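Local coordinates for protein Ispd/ispf bifunctional enzyme (PDB 1W55) that catalyses two steps of isoprenoid precursor biosynthesis, making CDP-methylerythritol from CTP and methylerythritol phosphate, and cyclising its 2-phosphate to methylerythritol cyclodiphosphate with release of CMP, at residues Y36-L41 and S95-V100; V100-N105 and E187-L192; M8-N13 and I50-S55. One frame throughout, in Å; residues are numbered along the deposited sequence.

Contact 1. Residues Y36-L41 and S95-V100; sequences YATKNL and SDVARV. With C (cytidine-5'-monophosphate), chain D; EDO (1,2-ethanediol), chain F.
The ring of Tyr36 lies against one methyl of Val100, CD2 meeting CG1 at 3.5 Å, with the two side chains crossing at about a right angle. Chi1 of -172° sets the tyrosine CG anti to the backbone N, beside the carbonyl carbon. The next residue, Ala37, presses its CB onto the backbone of the turn from Asp96 to Arg99, 3.3 Å from Val97 O. At the far end of the segment Leu41 brings CD2 to 3.5 Å from Ser95 CB. No direct hydrogen bond joins 36-41 to 95-100. Instead a water sits between Ala37 O and Val100 O and accepts from Asn40 ND2 at 2.8 Å, while that same nitrogen also bonds to Val102 O.

The type I turn that follows strand 91-96 faces the cytidine monophosphate with its other side. Here Arg99 NE forms a salt bridge with Asp96 OD2 at 2.9 Å, meeting the oxygen on its anti side, 28° out of the carboxylate plane. O1 of a 1,2-ethanediol, probably from the crystallisation liquor, bridges the two, giving to Asp96 OD2 and accepting from Arg99 NH2. Asp96 OD1 is salt-bridged to Arg76, and Arg99 NH2 to Asp128 of the second subunit. Thus helix 33-42 backs the turn with apolar groups and one bridging water, while the charges gather on the nucleotide side, where they probably hold the carboxylate beside the ribose and link this edge of the pocket to the second subunit.

Contact 2. Residues V100-N105 and E187-L192; sequences VLVSKN and ENARKL. With C (cytidine-5'-monophosphate), chain D; EDO (1,2-ethanediol), chain F.
In the cytidylyltransferase domain, next to its CMP site, the loop leading into helix 104-111 rests on the short 3-10 turn 187-189, which comes after strand 180-184. Leu101 and Asn188 carry most of this meeting. Their backbones draw close enough for Leu101 C to lie 3.2 Å from Asn188 O, and each CB lies close to the other residue's carbonyl oxygen: Asn188 CB is 3.3 Å from Leu101 O, while Leu101 CB is 3.5 Å from Asn188 O. The two carbonyl oxygens, Leu101 O and Asn188 O, both acceptors, stand 3.4 Å apart. Beside them, Val102 CG2 touches Ala189 CB at 4.1 Å. Pro148 and Leu41 lie against the same valine.

Directly after, Ser103 takes the N-cap position of helix 104-111, its OG bonded to Leu106 N and also to Glu186 OE1, so the helix start is joined to the residue just before the 3-10 turn. On the other segment the chain runs on into the active site. Lys191, predicted to position methylerythritol phosphate for attack, is bent at chi3 (74°), and its NZ bonds to phosphate OP3 of the cytidine monophosphate at 2.8 Å and to O1 of a 1,2-ethanediol at 2.9 Å. Ala127 O of the second subunit also takes a bond from this nitrogen, and Arg139 of that subunit packs against the lysine.

Contact 3. Residues M8-N13 and I50-S55; sequences MLAAGN and IVVTSS. With C (cytidine-5'-monophosphate), chain D.
Thr53 OG1 stands between cytosine O2 and Ala10 N: it gives a hydrogen bond to O2 at 3.0 Å and receives one from Ala10 N, also at 3.0 Å. Its chi1 of 68° sets the hydroxyl between the backbone N and the carbonyl carbon, and CG2 is left to meet Leu9 CD2 at 3.7 Å. Cytosine O2 has a second donor in Ala11 N, so one exocyclic oxygen is gripped by both segments, while Ala11 CB lies close to O2 and N3. The ribose is read by main-chain oxygens: its O3' gives a bond to Leu9 O at 2.6 Å and its O2' one to Ala11 O. The end of strand 4-9 and the loop after it, beside strand 50-54, thus form the cytosine and ribose part of the CMP site in this IspD-type nucleotidyltransferase domain of the GT-A clan.

Behind this shell, two parallel strands supply the frame. Met8 N bonds to Val51 O at 2.7 Å, and Thr53 N returns a bond to Met8 O at 3.0 Å. Ala10 N also makes a weak bond to Thr53 O. Further along, Ser55 OG receives Gly12 N at 3.0 Å, and a water joins Ala10 O to Ser55 N. On the other face of the sheet from Leu9 and Thr53, Met8 CB meets Val52 CG2; Ala10 CB meets the other methyl, CG1.

Strand 4-9 is flanked in the sheet by 50-54 and 91-96, and strand 68-71 follows beyond 50-54. Helix 76-84 lies on the side of Leu9, Val51 and Thr53, whereas helix 33-42 receives Met8 and Ile50.

Overall arrangement
From the N terminus, strand 4-9 delivers the first segment of contact 3, the chain then passes through helix 33-42, and strand 50-54 closes that contact as a parallel neighbour. Contact 1 opens on the helix inside this loop and closes at the end of strand 91-96 and the turn after it, so contacts 3 and 1 cross, and both reach the same sheet. Contact 2 begins at Val100, where contact 1 ends, and its closest ends lie 82 residues apart; the two are in series. Ala98 O with Leu192 N and Arg99 NH1 with Ala189 O join them. All three border the same cytidine monophosphate: contact 3 at base and ribose, contact 1 at the ribose through Asp96 and Val97, contact 2 at the phosphate.

Contact 1. Residues Y36-L41 and S95-V100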
loop_
_atom_site.group_PDB
_atom_site.type_symbol
_atom_site.label_atom_id
_atom_site.label_comp_id
_atom_site.label_asym_id
_atom_site.label_seq_id
_atom_site.Cartn_x
_atom_site.Cartn_y
_atom_site.Cartn_z
ATOM N N TYR A 36 -1.410 13.523 -22.669
ATOM C CA TYR A 36 -1.186 13.587 -21.227
ATOM C C TYR A 36 -0.308 14.792 -20.821
ATOM O O TYR A 36 -0.659 15.537 -19.908
ATOM C CB TYR A 36 -0.575 12.276 -20.716
ATOM C CG TYR A 36 -0.501 12.188 -19.211
ATOM C CD1 TYR A 36 -1.466 11.486 -18.487
ATOM C CD2 TYR A 36 0.539 12.807 -18.504
ATOM C CE1 TYR A 36 -1.397 11.401 -17.085
ATOM C CE2 TYR A 36 0.621 12.730 -17.116
ATOM C CZ TYR A 36 -0.351 12.031 -16.411
ATOM O OH TYR A 36 -0.270 11.966 -15.039
ATOM N N ALA A 37 0.830 14.973 -21.490
ATOM C CA ALA A 37 1.735 16.097 -21.186
ATOM C C ALA A 37 1.090 17.464 -21.430
ATOM O O ALA A 37 1.247 18.384 -20.617
ATOM C CB ALA A 37 3.041 15.974 -21.983
ATOM N N THR A 38 0.359 17.589 -22.537
ATOM C CA THR A 38 -0.330 18.834 -22.886
ATOM C C THR A 38 -1.431 19.164 -21.873
ATOM O O THR A 38 -1.531 20.307 -21.411
ATOM C CB THR A 38 -0.900 18.776 -24.324
ATOM O OG1 THR A 38 0.140 18.422 -25.247
ATOM C CG2 THR A 38 -1.296 20.146 -24.781
ATOM N N LYS A 39 -2.224 18.156 -21.514
ATOM C CA LYS A 39 -3.280 18.306 -20.509
ATOM C C LYS A 39 -2.699 18.784 -19.186
ATOM O O LYS A 39 -3.244 19.692 -18.569
ATOM C CB LYS A 39 -4.042 16.985 -20.294
ATOM C CG LYS A 39 -5.120 16.715 -21.333
ATOM C CD LYS A 39 -5.950 15.497 -20.946
ATOM C CE LYS A 39 -7.205 15.382 -21.784
ATOM N NZ LYS A 39 -7.796 14.019 -21.653
ATOM N N ASN A 40 -1.601 18.159 -18.763
ATOM C CA ASN A 40 -0.883 18.524 -17.538
ATOM C C ASN A 40 -0.499 20.018 -17.464
ATOM O O ASN A 40 -0.854 20.713 -16.509
ATOM C CB ASN A 40 0.364 17.638 -17.396
ATOM C CG ASN A 40 1.187 17.953 -16.146
ATOM O OD1 ASN A 40 0.692 17.843 -15.012
ATOM N ND2 ASN A 40 2.465 18.328 -16.347
ATOM N N LEU A 41 0.226 20.496 -18.474
ATOM C CA LEU A 41 0.662 21.891 -18.532
ATOM C C LEU A 41 -0.517 22.852 -18.696
ATOM O O LEU A 41 -0.551 23.909 -18.076
ATOM C CB LEU A 41 1.659 22.077 -19.682
ATOM C CG LEU A 41 3.062 22.569 -19.341
ATOM C CD1 LEU A 41 3.511 22.130 -17.951
ATOM C CD2 LEU A 41 4.038 22.084 -20.380
ATOM N N SER A 95 7.485 23.896 -24.325
ATOM C CA SER A 95 7.847 22.672 -23.622
ATOM C C SER A 95 7.933 21.451 -24.533
ATOM O O SER A 95 7.137 21.300 -25.458
ATOM C CB SER A 95 6.857 22.408 -22.479
ATOM O OG SER A 95 7.423 21.581 -21.475
ATOM N N ASP A 96 8.921 20.595 -24.271
ATOM C CA ASP A 96 8.995 19.265 -24.878
ATOM C C ASP A 96 7.849 18.392 -24.347
ATOM O O ASP A 96 7.662 18.325 -23.138
ATOM C CB ASP A 96 10.322 18.597 -24.501
ATOM C CG ASP A 96 11.549 19.491 -24.756
ATOM O OD1 ASP A 96 11.549 20.308 -25.702
ATOM O OD2 ASP A 96 12.578 19.419 -24.060
ATOM N N VAL A 97 7.091 17.710 -25.211
ATOM C CA VAL A 97 6.068 16.772 -24.695
ATOM C C VAL A 97 6.696 15.633 -23.928
ATOM O O VAL A 97 6.057 15.051 -23.059
ATOM C CB VAL A 97 5.132 16.110 -25.768
ATOM C CG1 VAL A 97 4.002 17.007 -26.148
ATOM C CG2 VAL A 97 5.894 15.583 -26.972
ATOM N N ALA A 98 7.941 15.304 -24.256
ATOM C CA ALA A 98 8.626 14.187 -23.618
ATOM C C ALA A 98 9.007 14.477 -22.165
ATOM O O ALA A 98 9.434 13.575 -21.451
ATOM C CB ALA A 98 9.842 13.752 -24.436
ATOM N N ARG A 99 8.834 15.728 -21.737
ATOM C CA ARG A 99 8.909 16.097 -20.318
ATOM C C ARG A 99 7.497 16.055 -19.727
ATOM O O ARG A 99 6.775 17.063 -19.694
ATOM C CB ARG A 99 9.533 17.486 -20.147
ATOM C CG ARG A 99 10.975 17.538 -20.586
ATOM C CD ARG A 99 11.593 18.916 -20.476
ATOM N NE ARG A 99 12.871 19.034 -21.171
ATOM C CZ ARG A 99 14.046 18.634 -20.680
ATOM N NH1 ARG A 99 14.127 18.092 -19.471
ATOM N NH2 ARG A 99 15.152 18.797 -21.397
ATOM N N VAL A 100 7.111 14.873 -19.266
ATOM C CA VAL A 100 5.699 14.567 -19.047
ATOM C C VAL A 100 5.145 15.029 -17.707
ATOM O O VAL A 100 4.031 15.538 -17.654
ATOM C CB VAL A 100 5.404 13.060 -19.262
ATOM C CG1 VAL A 100 3.923 12.819 -19.272
ATOM C CG2 VAL A 100 5.985 12.601 -20.570
HETATM O OP3 C D . 15.264 16.261 -27.476
HETATM P P C D . 14.983 16.731 -28.883
HETATM O OP1 C D . 15.046 15.614 -29.894
HETATM O OP2 C D . 15.686 18.010 -29.273
HETATM O "O5'" C D . 13.406 17.069 -28.885
HETATM C "C5'" C D . 12.845 18.049 -28.025
HETATM C "C4'" C D . 11.360 18.232 -28.341
HETATM O "O4'" C D . 11.170 18.882 -29.605
HETATM C "C3'" C D . 10.608 16.917 -28.410
HETATM O "O3'" C D . 9.421 17.081 -27.657
HETATM C "C2'" C D . 10.281 16.721 -29.874
HETATM O "O2'" C D . 9.051 16.036 -30.083
HETATM C "C1'" C D . 10.232 18.149 -30.393
HETATM N N1 C D . 10.620 18.204 -31.801
HETATM C C2 C D . 9.764 18.853 -32.706
HETATM O O2 C D . 8.691 19.377 -32.302
HETATM N N3 C D . 10.118 18.903 -34.006
HETATM C C4 C D . 11.269 18.327 -34.449
HETATM N N4 C D . 11.596 18.385 -35.767
HETATM C C5 C D . 12.123 17.679 -33.564
HETATM C C6 C D . 11.770 17.631 -32.221
HETATM C C1 EDO F . 15.593 21.271 -24.374
HETATM O O1 EDO F . 15.274 19.889 -24.313
HETATM C C2 EDO F . 16.202 21.711 -23.060
HETATM O O2 EDO F . 17.236 20.817 -22.713
HETATM O O HOH W 1 3.734 18.252 -18.897
#

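Contact 2. Residues V100-N105 and E187-L192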
loop_
_atom_site.group_PDB
_atom_site.type_symbol
_atom_site.label_atom_id
_atom_site.label_comp_id
_atom_site.label_asym_id
_atom_site.label_seq_id
_atom_site.Cartn_x
_atom_site.Cartn_y
_atom_site.Cartn_z
ATOM N N VAL A 100 7.111 14.873 -19.266
ATOM C CA VAL A 100 5.699 14.567 -19.047
ATOM C C VAL A 100 5.145 15.029 -17.707
ATOM O O VAL A 100 4.031 15.538 -17.654
ATOM C CB VAL A 100 5.404 13.060 -19.262
ATOM C CG1 VAL A 100 3.923 12.819 -19.272
ATOM C CG2 VAL A 100 5.985 12.601 -20.570
ATOM N N LEU A 101 5.926 14.873 -16.644
ATOM C CA LEU A 101 5.432 15.071 -15.282
ATOM C C LEU A 101 5.818 16.407 -14.638
ATOM O O LEU A 101 5.971 16.487 -13.411
ATOM C CB LEU A 101 5.913 13.930 -14.383
ATOM C CG LEU A 101 5.450 12.494 -14.679
ATOM C CD1 LEU A 101 6.106 11.524 -13.695
ATOM C CD2 LEU A 101 3.934 12.363 -14.641
ATOM N N VAL A 102 5.967 17.444 -15.455
ATOM C CA VAL A 102 6.285 18.784 -14.962
ATOM C C VAL A 102 5.272 19.189 -13.895
ATOM O O VAL A 102 4.064 19.139 -14.132
ATOM C CB VAL A 102 6.288 19.833 -16.105
ATOM C CG1 VAL A 102 6.431 21.229 -15.533
ATOM C CG2 VAL A 102 7.416 19.547 -17.107
ATOM N N SER A 103 5.776 19.576 -12.724
ATOM C CA SER A 103 4.938 19.910 -11.566
ATOM C C SER A 103 4.411 21.341 -11.599
ATOM O O SER A 103 5.017 22.229 -12.211
ATOM C CB SER A 103 5.726 19.698 -10.271
ATOM O OG SER A 103 6.511 20.845 -9.981
ATOM N N LYS A 104 3.289 21.556 -10.918
ATOM C CA LYS A 104 2.702 22.888 -10.744
ATOM C C LYS A 104 3.669 23.823 -10.016
ATOM O O LYS A 104 3.705 25.041 -10.256
ATOM C CB LYS A 104 1.387 22.770 -9.962
ATOM C CG LYS A 104 0.726 24.090 -9.588
ATOM C CD LYS A 104 0.387 24.928 -10.803
ATOM C CE LYS A 104 -0.386 26.165 -10.392
ATOM N NZ LYS A 104 -1.528 26.365 -11.320
ATOM N N ASN A 105 4.448 23.221 -9.130
ATOM C CA ASN A 105 5.470 23.901 -8.359
ATOM C C ASN A 105 6.509 24.578 -9.254
ATOM O O ASN A 105 6.762 25.778 -9.114
ATOM C CB ASN A 105 6.141 22.875 -7.454
ATOM C CG ASN A 105 6.940 23.504 -6.355
ATOM O OD1 ASN A 105 8.106 23.851 -6.544
ATOM N ND2 ASN A 105 6.330 23.627 -5.176
ATOM N N GLU A 187 13.595 16.654 -11.014
ATOM C CA GLU A 187 13.620 15.316 -11.601
ATOM C C GLU A 187 12.333 14.969 -12.368
ATOM O O GLU A 187 12.377 14.226 -13.339
ATOM C CB GLU A 187 13.904 14.262 -10.522
ATOM C CG GLU A 187 15.377 13.898 -10.304
ATOM C CD GLU A 187 16.375 14.810 -11.019
ATOM O OE1 GLU A 187 16.613 15.941 -10.539
ATOM O OE2 GLU A 187 16.945 14.389 -12.053
ATOM N N ASN A 188 11.202 15.523 -11.946
ATOM C CA ASN A 188 9.929 15.326 -12.644
ATOM C C ASN A 188 9.861 15.992 -14.033
ATOM O O ASN A 188 8.933 15.735 -14.805
ATOM C CB ASN A 188 8.772 15.845 -11.781
ATOM C CG ASN A 188 8.015 14.725 -11.051
ATOM O OD1 ASN A 188 8.530 13.615 -10.863
ATOM N ND2 ASN A 188 6.782 15.025 -10.631
ATOM N N ALA A 189 10.816 16.872 -14.335
ATOM C CA ALA A 189 10.834 17.545 -15.625
ATOM C C ALA A 189 11.828 16.905 -16.595
ATOM O O ALA A 189 12.056 17.431 -17.670
ATOM C CB ALA A 189 11.092 19.035 -15.457
ATOM N N ARG A 190 12.407 15.767 -16.207
ATOM C CA ARG A 190 13.286 14.993 -17.080
ATOM C C ARG A 190 12.607 14.690 -18.410
ATOM O O ARG A 190 11.392 14.505 -18.465
ATOM C CB ARG A 190 13.711 13.666 -16.426
ATOM C CG ARG A 190 14.165 12.581 -17.459
ATOM C CD ARG A 190 14.457 11.176 -16.906
ATOM N NE ARG A 190 15.420 11.194 -15.806
ATOM C CZ ARG A 190 16.745 11.200 -15.949
ATOM N NH1 ARG A 190 17.294 11.188 -17.160
ATOM N NH2 ARG A 190 17.522 11.220 -14.871
ATOM N N LYS A 191 13.411 14.621 -19.470
ATOM C CA LYS A 191 12.916 14.328 -20.808
ATOM C C LYS A 191 13.051 12.843 -21.128
ATOM O O LYS A 191 14.149 12.283 -21.083
ATOM C CB LYS A 191 13.675 15.173 -21.829
ATOM C CG LYS A 191 13.212 15.032 -23.274
ATOM C CD LYS A 191 13.796 16.138 -24.151
ATOM C CE LYS A 191 15.272 15.910 -24.432
ATOM N NZ LYS A 191 15.959 17.149 -24.918
ATOM N N LEU A 192 11.929 12.202 -21.436
ATOM C CA LEU A 192 11.970 10.823 -21.905
ATOM C C LEU A 192 12.683 10.771 -23.265
ATOM O O LEU A 192 12.208 11.319 -24.268
ATOM C CB LEU A 192 10.565 10.218 -21.955
ATOM C CG LEU A 192 10.342 8.865 -22.634
ATOM C CD1 LEU A 192 11.115 7.752 -21.949
ATOM C CD2 LEU A 192 8.854 8.526 -22.668
HETATM O OP3 C D . 15.264 16.261 -27.476
HETATM P P C D . 14.983 16.731 -28.883
HETATM O OP1 C D . 15.046 15.614 -29.894
HETATM O OP2 C D . 15.686 18.010 -29.273
HETATM O "O5'" C D . 13.406 17.069 -28.885
HETATM C "C5'" C D . 12.845 18.049 -28.025
HETATM C "C4'" C D . 11.360 18.232 -28.341
HETATM O "O4'" C D . 11.170 18.882 -29.605
HETATM C "C3'" C D . 10.608 16.917 -28.410
HETATM O "O3'" C D . 9.421 17.081 -27.657
HETATM C "C2'" C D . 10.281 16.721 -29.874
HETATM O "O2'" C D . 9.051 16.036 -30.083
HETATM C "C1'" C D . 10.232 18.149 -30.393
HETATM N N1 C D . 10.620 18.204 -31.801
HETATM C C2 C D . 9.764 18.853 -32.706
HETATM O O2 C D . 8.691 19.377 -32.302
HETATM N N3 C D . 10.118 18.903 -34.006
HETATM C C4 C D . 11.269 18.327 -34.449
HETATM N N4 C D . 11.596 18.385 -35.767
HETATM C C5 C D . 12.123 17.679 -33.564
HETATM C C6 C D . 11.770 17.631 -32.221
HETATM C C1 EDO F . 15.593 21.271 -24.374
HETATM O O1 EDO F . 15.274 19.889 -24.313
HETATM C C2 EDO F . 16.202 21.711 -23.060
HETATM O O2 EDO F . 17.236 20.817 -22.713
#

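Contact 3. Residues M8-N13 and I50-S55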
loop_
_atom_site.group_PDB
_atom_site.type_symbol
_atom_site.label_atom_id
_atom_site.label_comp_id
_atom_site.label_asym_id
_atom_site.label_seq_id
_atom_site.Cartn_x
_atom_site.Cartn_y
_atom_site.Cartn_z
ATOM N N MET A 8 3.471 23.270 -27.269
ATOM C CA MET A 8 3.962 21.933 -26.944
ATOM C C MET A 8 4.689 21.374 -28.157
ATOM O O MET A 8 4.129 21.292 -29.250
ATOM C CB MET A 8 2.810 21.004 -26.527
ATOM C CG MET A 8 2.052 21.436 -25.266
ATOM S SD MET A 8 3.078 21.585 -23.772
ATOM C CE MET A 8 3.659 19.877 -23.570
ATOM N N LEU A 9 5.942 20.993 -27.968
ATOM C CA LEU A 9 6.746 20.506 -29.083
ATOM C C LEU A 9 6.672 18.981 -29.146
ATOM O O LEU A 9 7.218 18.306 -28.295
ATOM C CB LEU A 9 8.198 21.002 -28.949
ATOM C CG LEU A 9 8.390 22.523 -29.106
ATOM C CD1 LEU A 9 9.792 22.922 -28.752
ATOM C CD2 LEU A 9 8.051 23.011 -30.530
ATOM N N ALA A 10 6.003 18.452 -30.164
ATOM C CA ALA A 10 5.669 17.030 -30.213
ATOM C C ALA A 10 5.877 16.412 -31.595
ATOM O O ALA A 10 5.358 15.328 -31.868
ATOM C CB ALA A 10 4.222 16.820 -29.763
ATOM N N ALA A 11 6.628 17.095 -32.458
ATOM C CA ALA A 11 6.900 16.589 -33.804
ATOM C C ALA A 11 8.224 15.836 -33.877
ATOM O O ALA A 11 8.947 15.729 -32.891
ATOM C CB ALA A 11 6.862 17.731 -34.832
ATOM N N GLY A 12 8.528 15.310 -35.058
ATOM C CA GLY A 12 9.743 14.546 -35.282
ATOM C C GLY A 12 9.646 13.111 -34.793
ATOM O O GLY A 12 8.791 12.769 -33.964
ATOM N N ASN A 13 10.533 12.270 -35.310
ATOM C CA ASN A 13 10.541 10.867 -34.947
ATOM C C ASN A 13 11.948 10.410 -34.629
ATOM O O ASN A 13 12.725 10.073 -35.526
ATOM C CB ASN A 13 9.910 10.002 -36.050
ATOM C CG ASN A 13 9.818 8.523 -35.661
ATOM O OD1 ASN A 13 9.432 8.179 -34.534
ATOM N ND2 ASN A 13 10.181 7.644 -36.596
ATOM N N ILE A 50 -3.178 27.328 -27.221
ATOM C CA ILE A 50 -2.324 26.157 -27.054
ATOM C C ILE A 50 -2.008 25.546 -28.419
ATOM O O ILE A 50 -2.906 25.143 -29.163
ATOM C CB ILE A 50 -2.954 25.122 -26.080
ATOM C CG1 ILE A 50 -3.205 25.776 -24.721
ATOM C CG2 ILE A 50 -2.030 23.926 -25.905
ATOM C CD1 ILE A 50 -4.240 25.078 -23.855
ATOM N N VAL A 51 -0.722 25.504 -28.745
ATOM C CA VAL A 51 -0.266 24.955 -30.017
ATOM C C VAL A 51 0.529 23.674 -29.790
ATOM O O VAL A 51 1.332 23.584 -28.864
ATOM C CB VAL A 51 0.562 25.999 -30.824
ATOM C CG1 VAL A 51 1.008 25.432 -32.183
ATOM C CG2 VAL A 51 -0.250 27.286 -31.025
ATOM N N VAL A 52 0.274 22.674 -30.619
ATOM C CA VAL A 52 1.044 21.434 -30.594
ATOM C C VAL A 52 1.656 21.202 -31.974
ATOM O O VAL A 52 0.942 21.143 -32.971
ATOM C CB VAL A 52 0.167 20.209 -30.223
ATOM C CG1 VAL A 52 1.011 18.930 -30.156
ATOM C CG2 VAL A 52 -0.579 20.434 -28.910
ATOM N N THR A 53 2.977 21.070 -32.031
ATOM C CA THR A 53 3.616 20.714 -33.291
ATOM C C THR A 53 3.559 19.204 -33.443
ATOM O O THR A 53 3.713 18.471 -32.467
ATOM C CB THR A 53 5.072 21.209 -33.361
ATOM O OG1 THR A 53 5.867 20.478 -32.421
ATOM C CG2 THR A 53 5.188 22.662 -32.919
ATOM N N SER A 54 3.347 18.744 -34.672
ATOM C CA SER A 54 3.020 17.353 -34.897
ATOM C C SER A 54 3.495 16.853 -36.263
ATOM O O SER A 54 3.527 17.608 -37.226
ATOM C CB SER A 54 1.502 17.159 -34.757
ATOM O OG SER A 54 1.159 15.785 -34.881
ATOM N N SER A 55 3.863 15.572 -36.315
ATOM C CA SER A 55 4.162 14.865 -37.564
ATOM C C SER A 55 3.002 13.955 -37.949
ATOM O O SER A 55 3.090 13.223 -38.939
ATOM C CB SER A 55 5.418 14.004 -37.413
ATOM O OG SER A 55 6.569 14.812 -37.320
HETATM O OP3 C D . 15.264 16.261 -27.476
HETATM P P C D . 14.983 16.731 -28.883
HETATM O OP1 C D . 15.046 15.614 -29.894
HETATM O OP2 C D . 15.686 18.010 -29.273
HETATM O "O5'" C D . 13.406 17.069 -28.885
HETATM C "C5'" C D . 12.845 18.049 -28.025
HETATM C "C4'" C D . 11.360 18.232 -28.341
HETATM O "O4'" C D . 11.170 18.882 -29.605
HETATM C "C3'" C D . 10.608 16.917 -28.410
HETATM O "O3'" C D . 9.421 17.081 -27.657
HETATM C "C2'" C D . 10.281 16.721 -29.874
HETATM O "O2'" C D . 9.051 16.036 -30.083
HETATM C "C1'" C D . 10.232 18.149 -30.393
HETATM N N1 C D . 10.620 18.204 -31.801
HETATM C C2 C D . 9.764 18.853 -32.706
HETATM O O2 C D . 8.691 19.377 -32.302
HETATM N N3 C D . 10.118 18.903 -34.006
HETATM C C4 C D . 11.269 18.327 -34.449
HETATM N N4 C D . 11.596 18.385 -35.767
HETATM C C5 C D . 12.123 17.679 -33.564
HETATM C C6 C D . 11.770 17.631 -32.221
HETATM O O HOH W 2 4.068 13.920 -33.970
#